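Local coordinates for T-cell surface protein tactile (Homo sapiens, PDB 6ARQ), which promotes adhesion of natural killer cells to target cells by binding the poliovirus receptor CD155, here through its first, V-type immunoglobulin domain, at residues G19-T25 and T83-M89; E11-T17 and I112-Q118; L24-T28 and Q109-Y113. The protein carries 1 engineered substitution. The contacts are given in a common frame with arbitrary orientation. Residue numbers count along the deposited sequence, not the author numbering.

Contact 1 of 3, residues G19-T25 and T83-M89. With NAG (2-acetamido-2-deoxy-beta-D-glucopyranose), chain F.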
loop_
_atom_site.group_PDB
_atom_site.type_symbol
_atom_site.label_atom_id
_atom_site.label_comp_id
_atom_site.label_asym_id
_atom_site.label_seq_id
_atom_site.Cartn_x
_atom_site.Cartn_y
_atom_site.Cartn_z
ATOM N N GLY A 19 -22.004 16.446 -48.921
ATOM C CA GLY A 19 -22.169 15.788 -50.214
ATOM C C GLY A 19 -20.883 15.244 -50.810
ATOM O O GLY A 19 -20.866 14.840 -51.978
ATOM N N SER A 20 -19.799 15.226 -50.013
ATOM C CA SER A 20 -18.488 14.726 -50.426
ATOM C C SER A 20 -18.382 13.209 -50.258
ATOM O O SER A 20 -19.151 12.606 -49.503
ATOM C CB SER A 20 -17.380 15.410 -49.630
ATOM O OG SER A 20 -16.975 16.628 -50.234
ATOM N N ASP A 21 -17.421 12.599 -50.973
ATOM C CA ASP A 21 -17.115 11.169 -50.933
ATOM C C ASP A 21 -15.670 10.974 -50.479
ATOM O O ASP A 21 -14.772 11.640 -51.000
ATOM C CB ASP A 21 -17.341 10.521 -52.315
ATOM C CG ASP A 21 -18.789 10.279 -52.714
ATOM O OD1 ASP A 21 -19.674 11.026 -52.238
ATOM O OD2 ASP A 21 -19.030 9.378 -53.545
ATOM N N VAL A 22 -15.444 10.086 -49.496
ATOM C CA VAL A 22 -14.098 9.815 -48.990
ATOM C C VAL A 22 -13.929 8.306 -48.706
ATOM O O VAL A 22 -14.885 7.628 -48.313
ATOM C CB VAL A 22 -13.727 10.711 -47.765
ATOM C CG1 VAL A 22 -14.330 10.202 -46.456
ATOM C CG2 VAL A 22 -12.216 10.889 -47.639
ATOM N N ASN A 23 -12.714 7.790 -48.950
ATOM C CA ASN A 23 -12.361 6.399 -48.693
ATOM C C ASN A 23 -11.195 6.361 -47.704
ATOM O O ASN A 23 -10.063 6.694 -48.069
ATOM C CB ASN A 23 -12.014 5.622 -49.986
ATOM C CG ASN A 23 -12.760 5.990 -51.246
ATOM O OD1 ASN A 23 -13.964 6.296 -51.224
ATOM N ND2 ASN A 23 -12.004 5.924 -52.367
ATOM N N LEU A 24 -11.481 6.000 -46.442
ATOM C CA LEU A 24 -10.457 5.887 -45.403
ATOM C C LEU A 24 -9.771 4.543 -45.592
ATOM O O LEU A 24 -10.412 3.506 -45.418
ATOM C CB LEU A 24 -11.058 6.039 -43.985
ATOM C CG LEU A 24 -11.914 7.287 -43.704
ATOM C CD1 LEU A 24 -12.721 7.113 -42.439
ATOM C CD2 LEU A 24 -11.065 8.550 -43.613
ATOM N N THR A 25 -8.502 4.557 -46.039
ATOM C CA THR A 25 -7.756 3.337 -46.345
ATOM C C THR A 25 -6.579 3.134 -45.391
ATOM O O THR A 25 -5.758 4.033 -45.206
ATOM C CB THR A 25 -7.275 3.358 -47.810
ATOM O OG1 THR A 25 -8.344 3.781 -48.659
ATOM C CG2 THR A 25 -6.753 2.003 -48.285
ATOM N N THR A 83 -10.241 -0.630 -46.597
ATOM C CA THR A 83 -10.960 0.608 -46.898
ATOM C C THR A 83 -12.391 0.647 -46.351
ATOM O O THR A 83 -13.105 -0.354 -46.401
ATOM C CB THR A 83 -10.996 0.817 -48.428
ATOM O OG1 THR A 83 -9.735 0.452 -48.996
ATOM C CG2 THR A 83 -11.331 2.246 -48.824
ATOM N N LEU A 84 -12.803 1.838 -45.872
ATOM C CA LEU A 84 -14.145 2.179 -45.392
ATOM C C LEU A 84 -14.684 3.297 -46.294
ATOM O O LEU A 84 -14.084 4.374 -46.365
ATOM C CB LEU A 84 -14.115 2.594 -43.905
ATOM C CG LEU A 84 -15.407 3.141 -43.284
ATOM C CD1 LEU A 84 -16.391 2.026 -42.953
ATOM C CD2 LEU A 84 -15.105 3.936 -42.034
ATOM N N HIS A 85 -15.785 3.024 -47.010
ATOM C CA HIS A 85 -16.375 3.964 -47.962
ATOM C C HIS A 85 -17.502 4.786 -47.351
ATOM O O HIS A 85 -18.421 4.237 -46.740
ATOM C CB HIS A 85 -16.883 3.228 -49.208
ATOM C CG HIS A 85 -15.815 2.453 -49.910
ATOM N ND1 HIS A 85 -14.905 3.074 -50.743
ATOM C CD2 HIS A 85 -15.530 1.132 -49.859
ATOM C CE1 HIS A 85 -14.108 2.116 -51.181
ATOM N NE2 HIS A 85 -14.444 0.931 -50.675
ATOM N N LEU A 86 -17.416 6.116 -47.533
ATOM C CA LEU A 86 -18.395 7.101 -47.069
ATOM C C LEU A 86 -18.763 7.996 -48.245
ATOM O O LEU A 86 -17.877 8.620 -48.833
ATOM C CB LEU A 86 -17.843 7.921 -45.884
ATOM C CG LEU A 86 -17.456 7.140 -44.619
ATOM C CD1 LEU A 86 -16.435 7.896 -43.803
ATOM C CD2 LEU A 86 -18.675 6.795 -43.774
ATOM N N ARG A 87 -20.054 8.010 -48.628
ATOM C CA ARG A 87 -20.552 8.773 -49.781
ATOM C C ARG A 87 -21.679 9.731 -49.391
ATOM O O ARG A 87 -22.495 9.389 -48.534
ATOM C CB ARG A 87 -21.046 7.817 -50.882
ATOM C CG ARG A 87 -19.963 6.901 -51.438
ATOM C CD ARG A 87 -20.509 5.917 -52.450
ATOM N NE ARG A 87 -19.611 4.774 -52.620
ATOM C CZ ARG A 87 -19.687 3.650 -51.913
ATOM N NH1 ARG A 87 -20.626 3.504 -50.986
ATOM N NH2 ARG A 87 -18.828 2.664 -52.130
ATOM N N ASN A 88 -21.737 10.914 -50.054
ATOM C CA ASN A 88 -22.727 11.991 -49.853
ATOM C C ASN A 88 -22.920 12.259 -48.344
ATOM O O ASN A 88 -24.028 12.150 -47.807
ATOM C CB ASN A 88 -24.056 11.659 -50.553
ATOM C CG ASN A 88 -24.598 12.783 -51.402
ATOM O OD1 ASN A 88 -24.933 13.869 -50.913
ATOM N ND2 ASN A 88 -24.725 12.535 -52.696
ATOM N N MET A 89 -21.803 12.576 -47.673
ATOM C CA MET A 89 -21.691 12.786 -46.232
ATOM C C MET A 89 -22.415 14.030 -45.723
ATOM O O MET A 89 -22.546 15.023 -46.441
ATOM C CB MET A 89 -20.212 12.869 -45.828
ATOM C CG MET A 89 -19.441 11.590 -46.089
ATOM S SD MET A 89 -17.703 11.687 -45.607
ATOM C CE MET A 89 -17.058 12.723 -46.901
HETATM C C1 NAG F . -12.481 6.253 -53.681
HETATM C C2 NAG F . -13.361 5.156 -54.283
HETATM C C3 NAG F . -13.827 5.644 -55.657
HETATM C C4 NAG F . -14.502 7.014 -55.566
HETATM C C5 NAG F . -13.565 8.028 -54.908
HETATM C C6 NAG F . -14.214 9.368 -54.647
HETATM C C7 NAG F . -13.089 2.696 -54.424
HETATM C C8 NAG F . -12.096 1.574 -54.498
HETATM N N2 NAG F . -12.571 3.939 -54.407
HETATM O O3 NAG F . -14.730 4.700 -56.224
HETATM O O4 NAG F . -14.849 7.463 -56.872
HETATM O O5 NAG F . -13.135 7.527 -53.630
HETATM O O6 NAG F . -13.337 10.244 -53.952
HETATM O O7 NAG F . -14.300 2.490 -54.385
HETATM O O HOH W 1 -16.602 6.850 -50.770
#
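Strands B and E of the V-type immunoglobulin domain pair here, antiparallel, and carry an N-linked glycan. Val22 and Leu86 exchange two backbone hydrogen bonds (Val22 N to Leu86 O 2.9 Å, Leu86 N to Val22 O 3.0 Å), and Leu24 and Leu84 do the same (Leu24 N to Leu84 O 3.1 Å, Leu84 N to Leu24 O 3.0 Å). Beyond the regular pairing the segments stay joined: Met89 N reaches Ser20 O at 3.2 Å, Gly19 N reaches Met89 O at 2.9 Å, and Asn88 N is bound by Asp21 OD1 at 3.0 Å. Val22, Leu24, Leu84 and Leu86 turn inward, where Met89 CE meets Val22 CG1 at 3.7 Å and Trp39 and Tyr97 lie against Leu24 and Leu84. The other face holds Asn23 and His85. Asn23 ND2 is bonded to NAG C1 at 1.4 Å, while its OD1 accepts a weak hydrogen bond from His85 ND1 at 3.4 Å; His85 NE2 is hydrogen-bonded to Thr71 OG1. Water 1 lies 2.7 Å from Asn23 OD1 and 2.9 Å from Leu86 O. Alternation along the strands thus gives one apolar face for the core and one polar face, where the glycosylated amide still offers its oxygen as an acceptor.

Contact 2 of 3, residues E11-T17 and I112-Q118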
loop_
_atom_site.group_PDB
_atom_site.type_symbol
_atom_site.label_atom_id
_atom_site.label_comp_id
_atom_site.label_asym_id
_atom_site.label_seq_id
_atom_site.Cartn_x
_atom_site.Cartn_y
_atom_site.Cartn_z
ATOM N N GLU A 11 -2.545 9.142 -35.835
ATOM C CA GLU A 11 -3.726 10.006 -35.789
ATOM C C GLU A 11 -3.669 10.949 -36.997
ATOM O O GLU A 11 -2.618 11.537 -37.252
ATOM C CB GLU A 11 -3.776 10.781 -34.454
ATOM C CG GLU A 11 -4.897 11.807 -34.330
ATOM C CD GLU A 11 -6.312 11.276 -34.209
ATOM O OE1 GLU A 11 -6.561 10.431 -33.319
ATOM O OE2 GLU A 11 -7.187 11.751 -34.969
ATOM N N GLU A 12 -4.778 11.074 -37.750
ATOM C CA GLU A 12 -4.828 11.923 -38.943
ATOM C C GLU A 12 -6.158 12.666 -39.064
ATOM O O GLU A 12 -7.216 12.090 -38.810
ATOM C CB GLU A 12 -4.588 11.085 -40.208
ATOM C CG GLU A 12 -3.986 11.877 -41.355
ATOM C CD GLU A 12 -4.261 11.318 -42.736
ATOM O OE1 GLU A 12 -3.814 10.183 -43.024
ATOM O OE2 GLU A 12 -4.901 12.029 -43.543
ATOM N N ASN A 13 -6.095 13.943 -39.483
ATOM C CA ASN A 13 -7.265 14.797 -39.687
ATOM C C ASN A 13 -7.681 14.790 -41.158
ATOM O O ASN A 13 -6.843 14.987 -42.040
ATOM C CB ASN A 13 -6.995 16.228 -39.208
ATOM C CG ASN A 13 -7.182 16.461 -37.724
ATOM O OD1 ASN A 13 -7.888 15.729 -37.020
ATOM N ND2 ASN A 13 -6.592 17.535 -37.223
ATOM N N VAL A 14 -8.973 14.525 -41.414
ATOM C CA VAL A 14 -9.552 14.479 -42.760
ATOM C C VAL A 14 -10.650 15.543 -42.841
ATOM O O VAL A 14 -11.584 15.527 -42.036
ATOM C CB VAL A 14 -10.077 13.063 -43.149
ATOM C CG1 VAL A 14 -10.577 13.034 -44.591
ATOM C CG2 VAL A 14 -9.013 11.989 -42.939
ATOM N N TYR A 15 -10.523 16.474 -43.798
ATOM C CA TYR A 15 -11.497 17.546 -43.985
ATOM C C TYR A 15 -12.290 17.340 -45.267
ATOM O O TYR A 15 -11.714 17.056 -46.319
ATOM C CB TYR A 15 -10.813 18.922 -43.985
ATOM C CG TYR A 15 -10.256 19.319 -42.636
ATOM C CD1 TYR A 15 -11.055 19.947 -41.686
ATOM C CD2 TYR A 15 -8.925 19.075 -42.311
ATOM C CE1 TYR A 15 -10.548 20.310 -40.440
ATOM C CE2 TYR A 15 -8.404 19.440 -41.070
ATOM C CZ TYR A 15 -9.218 20.060 -40.138
ATOM O OH TYR A 15 -8.708 20.421 -38.915
ATOM N N ALA A 16 -13.620 17.463 -45.162
ATOM C CA ALA A 16 -14.567 17.311 -46.268
ATOM C C ALA A 16 -15.770 18.246 -46.075
ATOM O O ALA A 16 -15.881 18.883 -45.027
ATOM C CB ALA A 16 -15.026 15.862 -46.364
ATOM N N THR A 17 -16.654 18.347 -47.086
ATOM C CA THR A 17 -17.850 19.192 -47.024
ATOM C C THR A 17 -19.117 18.313 -47.143
ATOM O O THR A 17 -19.010 17.084 -47.156
ATOM C CB THR A 17 -17.781 20.318 -48.084
ATOM O OG1 THR A 17 -18.824 21.258 -47.833
ATOM C CG2 THR A 17 -17.865 19.804 -49.529
ATOM N N ILE A 112 -6.171 6.099 -36.533
ATOM C CA ILE A 112 -7.368 6.867 -36.190
ATOM C C ILE A 112 -7.509 8.034 -37.170
ATOM O O ILE A 112 -6.582 8.829 -37.333
ATOM C CB ILE A 112 -7.367 7.348 -34.705
ATOM C CG1 ILE A 112 -6.983 6.216 -33.724
ATOM C CG2 ILE A 112 -8.716 7.959 -34.315
ATOM C CD1 ILE A 112 -5.593 6.340 -33.123
ATOM N N TYR A 113 -8.670 8.106 -37.831
ATOM C CA TYR A 113 -9.029 9.144 -38.789
ATOM C C TYR A 113 -10.092 10.046 -38.185
ATOM O O TYR A 113 -11.201 9.582 -37.910
ATOM C CB TYR A 113 -9.547 8.522 -40.099
ATOM C CG TYR A 113 -8.489 7.898 -40.980
ATOM C CD1 TYR A 113 -7.753 8.671 -41.873
ATOM C CD2 TYR A 113 -8.279 6.521 -40.983
ATOM C CE1 TYR A 113 -6.800 8.098 -42.713
ATOM C CE2 TYR A 113 -7.331 5.936 -41.821
ATOM C CZ TYR A 113 -6.594 6.730 -42.685
ATOM O OH TYR A 113 -5.657 6.170 -43.519
ATOM N N ASN A 114 -9.757 11.323 -37.952
ATOM C CA ASN A 114 -10.713 12.284 -37.415
ATOM C C ASN A 114 -11.339 13.026 -38.592
ATOM O O ASN A 114 -10.726 13.932 -39.157
ATOM C CB ASN A 114 -10.058 13.227 -36.394
ATOM C CG ASN A 114 -11.017 14.164 -35.689
ATOM O OD1 ASN A 114 -12.185 13.841 -35.422
ATOM N ND2 ASN A 114 -10.531 15.346 -35.340
ATOM N N LEU A 115 -12.529 12.568 -39.011
ATOM C CA LEU A 115 -13.268 13.129 -40.138
ATOM C C LEU A 115 -14.070 14.344 -39.688
ATOM O O LEU A 115 -14.913 14.239 -38.795
ATOM C CB LEU A 115 -14.181 12.061 -40.771
ATOM C CG LEU A 115 -15.034 12.476 -41.978
ATOM C CD1 LEU A 115 -14.175 12.754 -43.212
ATOM C CD2 LEU A 115 -16.064 11.417 -42.290
ATOM N N LEU A 116 -13.789 15.496 -40.311
ATOM C CA LEU A 116 -14.443 16.769 -40.020
ATOM C C LEU A 116 -15.200 17.256 -41.252
ATOM O O LEU A 116 -14.605 17.406 -42.321
ATOM C CB LEU A 116 -13.413 17.815 -39.556
ATOM C CG LEU A 116 -12.684 17.501 -38.246
ATOM C CD1 LEU A 116 -11.212 17.223 -38.492
ATOM C CD2 LEU A 116 -12.849 18.626 -37.248
ATOM N N ILE A 117 -16.521 17.462 -41.106
ATOM C CA ILE A 117 -17.393 17.930 -42.187
ATOM C C ILE A 117 -17.639 19.433 -41.995
ATOM O O ILE A 117 -18.215 19.843 -40.984
ATOM C CB ILE A 117 -18.720 17.108 -42.280
ATOM C CG1 ILE A 117 -18.467 15.568 -42.387
ATOM C CG2 ILE A 117 -19.639 17.619 -43.404
ATOM C CD1 ILE A 117 -17.651 15.019 -43.642
ATOM N N GLN A 118 -17.174 20.243 -42.963
ATOM C CA GLN A 118 -17.298 21.702 -42.957
ATOM C C GLN A 118 -18.278 22.166 -44.032
ATOM O O GLN A 118 -19.471 22.290 -43.767
ATOM C CB GLN A 118 -15.927 22.364 -43.168
ATOM C CG GLN A 118 -14.966 22.200 -41.994
ATOM C CD GLN A 118 -13.637 22.865 -42.248
ATOM O OE1 GLN A 118 -12.860 22.454 -43.118
ATOM N NE2 GLN A 118 -13.330 23.892 -41.471
#
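Ile112 O starts the pairing by accepting Glu12 N at 2.9 Å; the side chain of Ile112 lies beside Glu11, whose OE1 comes to 3.4 Å from Ile112 CG2 and also forms a salt bridge with Arg96. Tyr113 turns to the opposite face, into the domain. Val14 CG2 sits at the edge of the tyrosine ring, 3.7 Å from Tyr113 CD1, and Tyr113 OH hydrogen-bonds Thr25 O in the facing sheet. Asn114 is held three times: its N donates to Glu12 O at 2.8 Å, its O accepts Val14 N at 2.9 Å, and its ND2 reaches Asn13 OD1 at 3.2 Å on the outer face. Both strands run the same way, their axes 24° apart and 4.7 Å at closest approach. This is the parallel pairing of strand A' with strand G that is characteristic of V-type immunoglobulin domains, in which the start of the chain joins the sheet containing G. On the inner face Leu115 follows, its CD1 3.9 Å from Val14 CG1, with Met89 packed against it. Leu116 N binds Val14 O at 2.8 Å and Leu116 O takes Ala16 N at 3.0 Å, while its CD1 makes a CH-pi contact over the Tyr15 ring, 4.1 Å from the centroid. Ile117 turns inward again, bringing its CD1 to 3.9 Å from Ala16 CB. At Gln118, a poorly ordered residue, the backbone N still reaches Ala16 O at 2.8 Å.

Contact 3 of 3, residues L24-T28 and Q109-Y113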
loop_
_atom_site.group_PDB
_atom_site.type_symbol
_atom_site.label_atom_id
_atom_site.label_comp_id
_atom_site.label_asym_id
_atom_site.label_seq_id
_atom_site.Cartn_x
_atom_site.Cartn_y
_atom_site.Cartn_z
ATOM N N LEU A 24 -11.481 6.000 -46.442
ATOM C CA LEU A 24 -10.457 5.887 -45.403
ATOM C C LEU A 24 -9.771 4.543 -45.592
ATOM O O LEU A 24 -10.412 3.506 -45.418
ATOM C CB LEU A 24 -11.058 6.039 -43.985
ATOM C CG LEU A 24 -11.914 7.287 -43.704
ATOM C CD1 LEU A 24 -12.721 7.113 -42.439
ATOM C CD2 LEU A 24 -11.065 8.550 -43.613
ATOM N N THR A 25 -8.502 4.557 -46.039
ATOM C CA THR A 25 -7.756 3.337 -46.345
ATOM C C THR A 25 -6.579 3.134 -45.391
ATOM O O THR A 25 -5.758 4.033 -45.206
ATOM C CB THR A 25 -7.275 3.358 -47.810
ATOM O OG1 THR A 25 -8.344 3.781 -48.659
ATOM C CG2 THR A 25 -6.753 2.003 -48.285
ATOM N N CYS A 26 -6.500 1.926 -44.815
ATOM C CA CYS A 26 -5.425 1.481 -43.935
ATOM C C CYS A 26 -4.564 0.484 -44.723
ATOM O O CYS A 26 -4.934 -0.685 -44.859
ATOM C CB CYS A 26 -5.983 0.872 -42.649
ATOM S SG CYS A 26 -6.815 2.060 -41.560
ATOM N N GLN A 27 -3.458 0.974 -45.312
ATOM C CA GLN A 27 -2.553 0.165 -46.128
ATOM C C GLN A 27 -1.443 -0.430 -45.268
ATOM O O GLN A 27 -0.776 0.296 -44.528
ATOM C CB GLN A 27 -1.964 1.005 -47.275
ATOM C CG GLN A 27 -1.416 0.173 -48.437
ATOM C CD GLN A 27 -1.117 0.965 -49.695
ATOM O OE1 GLN A 27 -0.744 0.396 -50.727
ATOM N NE2 GLN A 27 -1.275 2.285 -49.662
ATOM N N THR A 28 -1.256 -1.756 -45.363
ATOM C CA THR A 28 -0.241 -2.493 -44.604
ATOM C C THR A 28 0.276 -3.700 -45.413
ATOM O O THR A 28 -0.350 -4.109 -46.392
ATOM C CB THR A 28 -0.786 -2.904 -43.212
ATOM O OG1 THR A 28 0.267 -3.482 -42.439
ATOM C CG2 THR A 28 -1.982 -3.859 -43.284
ATOM N N GLN A 109 -1.693 -3.107 -35.524
ATOM C CA GLN A 109 -1.531 -1.782 -36.122
ATOM C C GLN A 109 -2.822 -1.004 -35.910
ATOM O O GLN A 109 -3.906 -1.579 -36.031
ATOM C CB GLN A 109 -1.191 -1.877 -37.617
ATOM C CG GLN A 109 0.299 -1.867 -37.909
ATOM C CD GLN A 109 0.810 -3.247 -38.217
ATOM O OE1 GLN A 109 0.742 -3.719 -39.355
ATOM N NE2 GLN A 109 1.331 -3.925 -37.207
ATOM N N THR A 110 -2.715 0.287 -35.576
ATOM C CA THR A 110 -3.877 1.136 -35.310
ATOM C C THR A 110 -3.721 2.477 -36.031
ATOM O O THR A 110 -2.647 3.078 -35.999
ATOM C CB THR A 110 -4.056 1.305 -33.780
ATOM O OG1 THR A 110 -4.219 0.016 -33.184
ATOM C CG2 THR A 110 -5.247 2.184 -33.404
ATOM N N LYS A 111 -4.802 2.934 -36.685
ATOM C CA LYS A 111 -4.849 4.226 -37.359
ATOM C C LYS A 111 -6.201 4.880 -37.091
ATOM O O LYS A 111 -7.246 4.274 -37.342
ATOM C CB LYS A 111 -4.563 4.106 -38.862
ATOM C CG LYS A 111 -3.958 5.383 -39.448
ATOM C CD LYS A 111 -3.736 5.295 -40.953
ATOM C CE LYS A 111 -2.364 4.792 -41.338
ATOM N NZ LYS A 111 -2.209 4.706 -42.813
ATOM N N ILE A 112 -6.171 6.099 -36.533
ATOM C CA ILE A 112 -7.368 6.867 -36.190
ATOM C C ILE A 112 -7.509 8.034 -37.170
ATOM O O ILE A 112 -6.582 8.829 -37.333
ATOM C CB ILE A 112 -7.367 7.348 -34.705
ATOM C CG1 ILE A 112 -6.983 6.216 -33.724
ATOM C CG2 ILE A 112 -8.716 7.959 -34.315
ATOM C CD1 ILE A 112 -5.593 6.340 -33.123
ATOM N N TYR A 113 -8.670 8.106 -37.831
ATOM C CA TYR A 113 -9.029 9.144 -38.789
ATOM C C TYR A 113 -10.092 10.046 -38.185
ATOM O O TYR A 113 -11.201 9.582 -37.910
ATOM C CB TYR A 113 -9.547 8.522 -40.099
ATOM C CG TYR A 113 -8.489 7.898 -40.980
ATOM C CD1 TYR A 113 -7.753 8.671 -41.873
ATOM C CD2 TYR A 113 -8.279 6.521 -40.983
ATOM C CE1 TYR A 113 -6.800 8.098 -42.713
ATOM C CE2 TYR A 113 -7.331 5.936 -41.821
ATOM C CZ TYR A 113 -6.594 6.730 -42.685
ATOM O OH TYR A 113 -5.657 6.170 -43.519
#
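Two side-chain hydrogen bonds cross the gap between the facing sheets of the immunoglobulin sandwich, where strands B and G run at 158° to each other with axes 8.8 Å apart at closest approach. The first involves the buried Tyr113: its OH donates to Thr25 O at 2.7 Å, so a carbonyl of one sheet is satisfied by a phenol rooted in the other. Thr25 OG1 has a different partner, a weak hydrogen bond to Asn23 O two residues back. The second cross-link lies further along, where Thr28 OG1 donates to Gln109 OE1 at 3.1 Å. Lys111 NZ approaches Thr25 O only to 4.3 Å, too long for a hydrogen bond, and the Lys111 contribution is packing, with its CB 4.1 Å from Cys26 SG. Around the tyrosine the contact is apolar. Leu24 covers one face of the ring, its CD2 3.7 Å from Tyr113 CG, and Cys26 SG lies at the ring edge, 3.9 Å from Tyr113 CE2, as a sulfur-aromatic contact. The same sulfur is bonded to Cys99, the canonical disulfide that ties the two sheets of an immunoglobulin domain together. Strand 24-28 is hydrogen-bonded laterally to strand 79-86, while strand 109-113 pairs with strand 95-104; Trp39, from strand 33-42, packs against Leu24, Cys26 and Tyr113 in the space between.

Contacts 1 and 2 each join neighbouring strands within one of the two sheets, and contact 3 spans the interior between them. Contacts 1 and 3 share Leu24 and Thr25 on strand 22-29; contacts 2 and 3 share Ile112 and Tyr113 on strand 107-117. Contacts 1 and 2, their centres 11 Å apart, also meet directly: Met89 CE lies 3.8 Å from Ala16 CB, and Met89 SD 3.7 Å from Leu115 CD2. Val14 CG2, 4.1 Å from Leu24 CD2, brings strand 9-16 into the same interior. The glycan lies on the outer face of contact 1. Between nearest atoms, the side chain of Thr25 is about 7 Å from the NAG and that of Ala16 about 10 Å.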